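Local structure of CELL WALL surface anchor family protein (Streptococcus pneumoniae, 3ZGH) at residues L97-D102 with W159-T164; S107-Y112 with L155-T160. The protein binds keratin 10 through this MSCRAMM-type domain of the serine-rich repeat protein PsrP, a surface protein that probably serves the pneumococcus as an adhesin. All coordinates share one frame; numbering follows the deposited sequence.

Overall arrangement
Strand 154-162 is common to both contacts, whose centres lie 15 Å apart, and Trp159 and Thr160 belong to each. Contact 2 is a step within the seven-stranded antiparallel sheet, where strand 154-162 sits between 57-65 and 109-114. Contact 1, farther along the same strand, joins that sheet to the three-stranded one through strand 97-99. In chain order, 97-102 comes first and 107-112 soon after, and both meet the later 155-164 region. One strand is thus hydrogen-bonded to 109-114 over much of its length, while its later residues touch a strand of the second sheet through side chains, a layered build in keeping with the beta-rich fold of this MSCRAMM domain.

Contact 1. Residues L97-D102 with W159-T164; sequences LTLGSD and WTVPIT. With ACT (acetate ion), chain D.
Leu99 and Val161 meet tip to tip, methyl CD1 of the leucine lying 3.9 Å from CG1 of the valine. Two residues back along both segments, Leu97 brings CD2 to 3.7 Å from NE1 of Trp159. Here the side chains do not meet head-on; they slide past each other in opposite directions. In Leu99, CG is anti to the carbonyl carbon (chi1 -65°), and from there CD1 goes on to Val161. Both leucines start from CB atoms directed at the opposing strand, and the alpha carbons of Leu99 and Val161 are 9.0 Å apart. The link between the strands is therefore made by apolar side chains.

Beyond the strands the chains converge, and the alpha carbons of Asp102 and Thr164 come within 4.9 Å. There Thr164 N donates to Asp102 O at 2.9 Å. The bond is nearly straight at hydrogen (170°), but the donor stands well above the carbonyl plane. The threonine hydroxyl packs beside the aspartate, OG1 lying 3.5 Å from Asp102 CB. The carboxylate turns to another partner: OD2 accepts from Asp167 N, and Asp102 and Asp167 also share a backbone hydrogen bond.

Thr98 OG1 is hydrogen-bonded to Thr171 OG1; OXT of an acetate, probably from the crystallisation liquor, lies 3.1 Å from the same Thr98 OG1, and Ser169 OG bonds to the acetate.

Around this interface, Trp159 stacks on Phe60 of strand 57-65 and meets Trp138, while Met129 of strand 120-131 touches both Leu97 and Trp159. Leu99 also packs on Phe170 of strand 170-172. Leu97, Leu99, Trp159 and Val161 thus lie in the apolar layer between the three-stranded and seven-stranded sheets, and the Asp102-Thr164 bond joins the loops that follow strands 97-99 and 154-162.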
loop_
_atom_site.group_PDB
_atom_site.type_symbol
_atom_site.label_atom_id
_atom_site.label_comp_id
_atom_site.label_asym_id
_atom_site.label_seq_id
_atom_site.Cartn_x
_atom_site.Cartn_y
_atom_site.Cartn_z
ATOM N N LEU A 97 0.645 5.761 -7.987
ATOM C CA LEU A 97 -0.525 6.586 -7.666
ATOM C C LEU A 97 -0.708 7.668 -8.729
ATOM O O LEU A 97 0.228 8.373 -9.074
ATOM C CB LEU A 97 -0.346 7.207 -6.287
ATOM C CG LEU A 97 -1.481 8.129 -5.806
ATOM C CD1 LEU A 97 -2.699 7.321 -5.407
ATOM C CD2 LEU A 97 -0.970 8.950 -4.647
ATOM N N THR A 98 -1.907 7.773 -9.280
ATOM C CA THR A 98 -2.212 8.902 -10.163
ATOM C C THR A 98 -3.378 9.614 -9.495
ATOM O O THR A 98 -4.180 8.977 -8.788
ATOM C CB THR A 98 -2.598 8.469 -11.581
ATOM O OG1 THR A 98 -3.777 7.660 -11.516
ATOM C CG2 THR A 98 -1.477 7.675 -12.230
ATOM N N LEU A 99 -3.446 10.933 -9.665
ATOM C CA LEU A 99 -4.383 11.754 -8.895
ATOM C C LEU A 99 -5.199 12.637 -9.823
ATOM O O LEU A 99 -4.670 13.180 -10.800
ATOM C CB LEU A 99 -3.612 12.636 -7.917
ATOM C CG LEU A 99 -2.856 11.893 -6.812
ATOM C CD1 LEU A 99 -2.147 12.900 -5.932
ATOM C CD2 LEU A 99 -3.811 11.025 -5.977
ATOM N N GLY A 100 -6.488 12.764 -9.539
ATOM C CA GLY A 100 -7.329 13.644 -10.321
ATOM C C GLY A 100 -6.952 15.116 -10.185
ATOM O O GLY A 100 -6.101 15.488 -9.375
ATOM N N SER A 101 -7.638 15.952 -10.957
ATOM C CA SER A 101 -7.320 17.370 -11.081
ATOM C C SER A 101 -7.512 18.229 -9.826
ATOM O O SER A 101 -6.827 19.250 -9.679
ATOM C CB SER A 101 -8.165 17.940 -12.207
ATOM O OG SER A 101 -7.736 17.333 -13.402
ATOM N N ASP A 102 -8.410 17.817 -8.923
ATOM C CA ASP A 102 -8.658 18.597 -7.708
ATOM C C ASP A 102 -8.133 17.889 -6.467
ATOM O O ASP A 102 -8.787 17.855 -5.402
ATOM C CB ASP A 102 -10.146 18.951 -7.553
ATOM C CG ASP A 102 -10.659 19.796 -8.699
ATOM O OD1 ASP A 102 -10.139 20.916 -8.911
ATOM O OD2 ASP A 102 -11.579 19.340 -9.401
ATOM N N TRP A 159 -0.401 8.177 3.799
ATOM C CA TRP A 159 -0.157 9.558 3.353
ATOM C C TRP A 159 -1.521 10.229 3.199
ATOM O O TRP A 159 -2.560 9.536 3.171
ATOM C CB TRP A 159 0.624 9.594 2.037
ATOM C CG TRP A 159 -0.064 8.954 0.859
ATOM C CD1 TRP A 159 -0.822 9.589 -0.124
ATOM C CD2 TRP A 159 -0.070 7.571 0.522
ATOM N NE1 TRP A 159 -1.319 8.661 -1.017
ATOM C CE2 TRP A 159 -0.869 7.416 -0.645
ATOM C CE3 TRP A 159 0.491 6.431 1.116
ATOM C CZ2 TRP A 159 -1.093 6.183 -1.239
ATOM C CZ3 TRP A 159 0.262 5.191 0.516
ATOM C CH2 TRP A 159 -0.521 5.084 -0.653
ATOM N N THR A 160 -1.513 11.552 3.119
ATOM C CA THR A 160 -2.719 12.296 2.856
ATOM C C THR A 160 -2.564 13.073 1.558
ATOM O O THR A 160 -1.436 13.334 1.086
ATOM C CB THR A 160 -3.017 13.278 3.997
ATOM O OG1 THR A 160 -1.907 14.154 4.138
ATOM C CG2 THR A 160 -3.251 12.524 5.332
ATOM N N VAL A 161 -3.694 13.479 0.986
ATOM C CA VAL A 161 -3.691 14.288 -0.247
ATOM C C VAL A 161 -4.791 15.326 -0.086
ATOM O O VAL A 161 -5.950 14.956 0.145
ATOM C CB VAL A 161 -3.990 13.432 -1.506
ATOM C CG1 VAL A 161 -3.896 14.281 -2.756
ATOM C CG2 VAL A 161 -3.015 12.218 -1.626
ATOM N N PRO A 162 -4.449 16.622 -0.213
ATOM C CA PRO A 162 -5.484 17.645 -0.039
ATOM C C PRO A 162 -6.552 17.546 -1.117
ATOM O O PRO A 162 -6.239 17.246 -2.277
ATOM C CB PRO A 162 -4.721 18.977 -0.183
ATOM C CG PRO A 162 -3.254 18.627 0.029
ATOM C CD PRO A 162 -3.102 17.196 -0.421
ATOM N N ILE A 163 -7.797 17.834 -0.742
ATOM C CA ILE A 163 -8.903 17.943 -1.689
ATOM C C ILE A 163 -9.150 19.429 -1.979
ATOM O O ILE A 163 -9.329 20.236 -1.051
ATOM C CB ILE A 163 -10.182 17.297 -1.106
ATOM C CG1 ILE A 163 -9.991 15.771 -0.989
ATOM C CG2 ILE A 163 -11.439 17.643 -1.960
ATOM C CD1 ILE A 163 -11.024 15.074 -0.111
ATOM N N THR A 164 -9.198 19.797 -3.261
ATOM C CA THR A 164 -9.294 21.203 -3.635
ATOM C C THR A 164 -10.502 21.482 -4.511
ATOM O O THR A 164 -10.683 22.608 -5.003
ATOM C CB THR A 164 -8.018 21.661 -4.402
ATOM O OG1 THR A 164 -7.934 20.970 -5.662
ATOM C CG2 THR A 164 -6.742 21.372 -3.574
HETATM C C ACT D . -7.428 9.419 -12.283
HETATM O O ACT D . -7.836 10.467 -12.844
HETATM O OXT ACT D . -6.258 9.463 -11.829
HETATM C CH3 ACT D . -8.299 8.190 -12.173
#

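Contact 2. Residues S107-Y112 with L155-T160; sequences SGVKNY and LTSSWT
Asn111 and Ser157 face each other at a non-hydrogen-bonded antiparallel pair, and their side chains supply the bond the backbones do not make there. Ser157 OG donates to Asn111 OD1 at 2.7 Å. Asn111 ND2 is taken up by Asn125 O and Ser127 OG, while Ser157 OG has a further partner in Asn88 ND2.

The flanking pairs carry the regular ladder. Lys110 and Ser158 exchange two backbone bonds, and so do Tyr112 and Thr156, with Tyr112 N reaching Thr156 O at 2.8 Å. At the other end Ser107 bonds Thr160 with both its backbone N and its hydroxyl: N donates to Thr160 O, and OG takes the Thr160 N-H at 2.9 Å, where a backbone oxygen would otherwise serve, while donating to Gly108 O at 2.7 Å. A chi1 of 67° places Ser107 OG within reach of both.

On the face bearing Lys110, Tyr112, Thr156 and Ser158, the tyrosine ring lies over Thr156. CB of the threonine makes a CH-pi contact 4.2 Å from the ring centroid, and CG2 comes 3.5 Å from Tyr112 CZ. Ser158 OG lies at the ring edge, in plane, and a water 2.7 Å from Tyr112 OH and 2.9 Å from Ser158 OG bridges the two hydroxyls. Thr156 OG1 bonds to Thr63 OG1 and Thr114 OG1.

Hydroxyl and amide groups therefore do much of the work between these strands: buried Asn111 and Ser157 satisfy one another and their neighbours, giving this part of the sheet a polar side-chain network in addition to its backbone ladder.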
loop_
_atom_site.group_PDB
_atom_site.type_symbol
_atom_site.label_atom_id
_atom_site.label_comp_id
_atom_site.label_asym_id
_atom_site.label_seq_id
_atom_site.Cartn_x
_atom_site.Cartn_y
_atom_site.Cartn_z
ATOM N N SER A 107 1.271 14.281 0.895
ATOM C CA SER A 107 2.170 14.468 2.025
ATOM C C SER A 107 3.358 13.500 1.905
ATOM O O SER A 107 3.436 12.707 0.946
ATOM C CB SER A 107 1.434 14.141 3.320
ATOM O OG SER A 107 1.122 12.742 3.371
ATOM N N GLY A 108 4.245 13.553 2.899
ATOM C CA GLY A 108 5.217 12.497 3.123
ATOM C C GLY A 108 4.474 11.178 3.352
ATOM O O GLY A 108 3.290 11.156 3.762
ATOM N N VAL A 109 5.173 10.073 3.085
ATOM C CA VAL A 109 4.602 8.747 3.244
ATOM C C VAL A 109 5.204 8.127 4.507
ATOM O O VAL A 109 6.426 7.841 4.547
ATOM C CB VAL A 109 4.942 7.883 2.029
ATOM C CG1 VAL A 109 4.432 6.449 2.197
ATOM C CG2 VAL A 109 4.373 8.504 0.752
ATOM N N LYS A 110 4.391 7.946 5.548
ATOM C CA LYS A 110 4.880 7.285 6.746
ATOM C C LYS A 110 4.985 5.797 6.436
ATOM O O LYS A 110 4.162 5.255 5.671
ATOM C CB LYS A 110 3.917 7.516 7.903
ATOM C CG LYS A 110 3.860 8.982 8.394
ATOM C CD LYS A 110 2.959 9.086 9.619
ATOM C CE LYS A 110 2.598 10.538 9.975
ATOM N NZ LYS A 110 3.782 11.385 10.323
ATOM N N ASN A 111 6.009 5.146 6.969
ATOM C CA ASN A 111 6.168 3.686 6.810
ATOM C C ASN A 111 6.291 3.043 8.179
ATOM O O ASN A 111 6.990 3.580 9.058
ATOM C CB ASN A 111 7.449 3.375 6.034
ATOM C CG ASN A 111 7.413 3.890 4.630
ATOM O OD1 ASN A 111 6.608 3.443 3.832
ATOM N ND2 ASN A 111 8.305 4.809 4.306
ATOM N N TYR A 112 5.650 1.907 8.366
ATOM C CA TYR A 112 5.673 1.243 9.655
ATOM C C TYR A 112 5.269 -0.206 9.527
ATOM O O TYR A 112 4.712 -0.602 8.511
ATOM C CB TYR A 112 4.809 1.977 10.702
ATOM C CG TYR A 112 3.426 2.392 10.304
ATOM C CD1 TYR A 112 2.314 1.705 10.791
ATOM C CD2 TYR A 112 3.210 3.503 9.488
ATOM C CE1 TYR A 112 0.985 2.095 10.432
ATOM C CE2 TYR A 112 1.891 3.899 9.129
ATOM C CZ TYR A 112 0.790 3.180 9.610
ATOM O OH TYR A 112 -0.508 3.545 9.291
ATOM N N LEU A 155 3.486 -4.637 6.241
ATOM C CA LEU A 155 4.287 -3.471 5.930
ATOM C C LEU A 155 3.316 -2.410 5.418
ATOM O O LEU A 155 2.649 -2.606 4.373
ATOM C CB LEU A 155 5.302 -3.835 4.852
ATOM C CG LEU A 155 6.231 -2.720 4.377
ATOM C CD1 LEU A 155 6.994 -2.113 5.531
ATOM C CD2 LEU A 155 7.190 -3.279 3.332
ATOM N N THR A 156 3.236 -1.296 6.152
ATOM C CA THR A 156 2.158 -0.321 5.976
ATOM C C THR A 156 2.740 1.057 5.680
ATOM O O THR A 156 3.758 1.470 6.293
ATOM C CB THR A 156 1.268 -0.270 7.242
ATOM O OG1 THR A 156 0.639 -1.556 7.461
ATOM C CG2 THR A 156 0.182 0.823 7.140
ATOM N N SER A 157 2.132 1.751 4.708
ATOM C CA SER A 157 2.519 3.093 4.336
ATOM C C SER A 157 1.247 3.938 4.364
ATOM O O SER A 157 0.150 3.433 3.998
ATOM C CB SER A 157 3.117 3.091 2.928
ATOM O OG SER A 157 4.360 2.362 2.848
ATOM N N SER A 158 1.342 5.196 4.809
ATOM C CA SER A 158 0.148 6.052 4.796
ATOM C C SER A 158 0.544 7.457 4.417
ATOM O O SER A 158 1.687 7.889 4.672
ATOM C CB SER A 158 -0.566 6.078 6.154
ATOM O OG SER A 158 0.327 6.597 7.140
ATOM N N TRP A 159 -0.401 8.177 3.799
ATOM C CA TRP A 159 -0.157 9.558 3.353
ATOM C C TRP A 159 -1.521 10.229 3.199
ATOM O O TRP A 159 -2.560 9.536 3.171
ATOM C CB TRP A 159 0.624 9.594 2.037
ATOM C CG TRP A 159 -0.064 8.954 0.859
ATOM C CD1 TRP A 159 -0.822 9.589 -0.124
ATOM C CD2 TRP A 159 -0.070 7.571 0.522
ATOM N NE1 TRP A 159 -1.319 8.661 -1.017
ATOM C CE2 TRP A 159 -0.869 7.416 -0.645
ATOM C CE3 TRP A 159 0.491 6.431 1.116
ATOM C CZ2 TRP A 159 -1.093 6.183 -1.239
ATOM C CZ3 TRP A 159 0.262 5.191 0.516
ATOM C CH2 TRP A 159 -0.521 5.084 -0.653
ATOM N N THR A 160 -1.513 11.552 3.119
ATOM C CA THR A 160 -2.719 12.296 2.856
ATOM C C THR A 160 -2.564 13.073 1.558
ATOM O O THR A 160 -1.436 13.334 1.086
ATOM C CB THR A 160 -3.017 13.278 3.997
ATOM O OG1 THR A 160 -1.907 14.154 4.138
ATOM C CG2 THR A 160 -3.251 12.524 5.332
HETATM O O HOH W 1 -1.045 6.214 9.657
#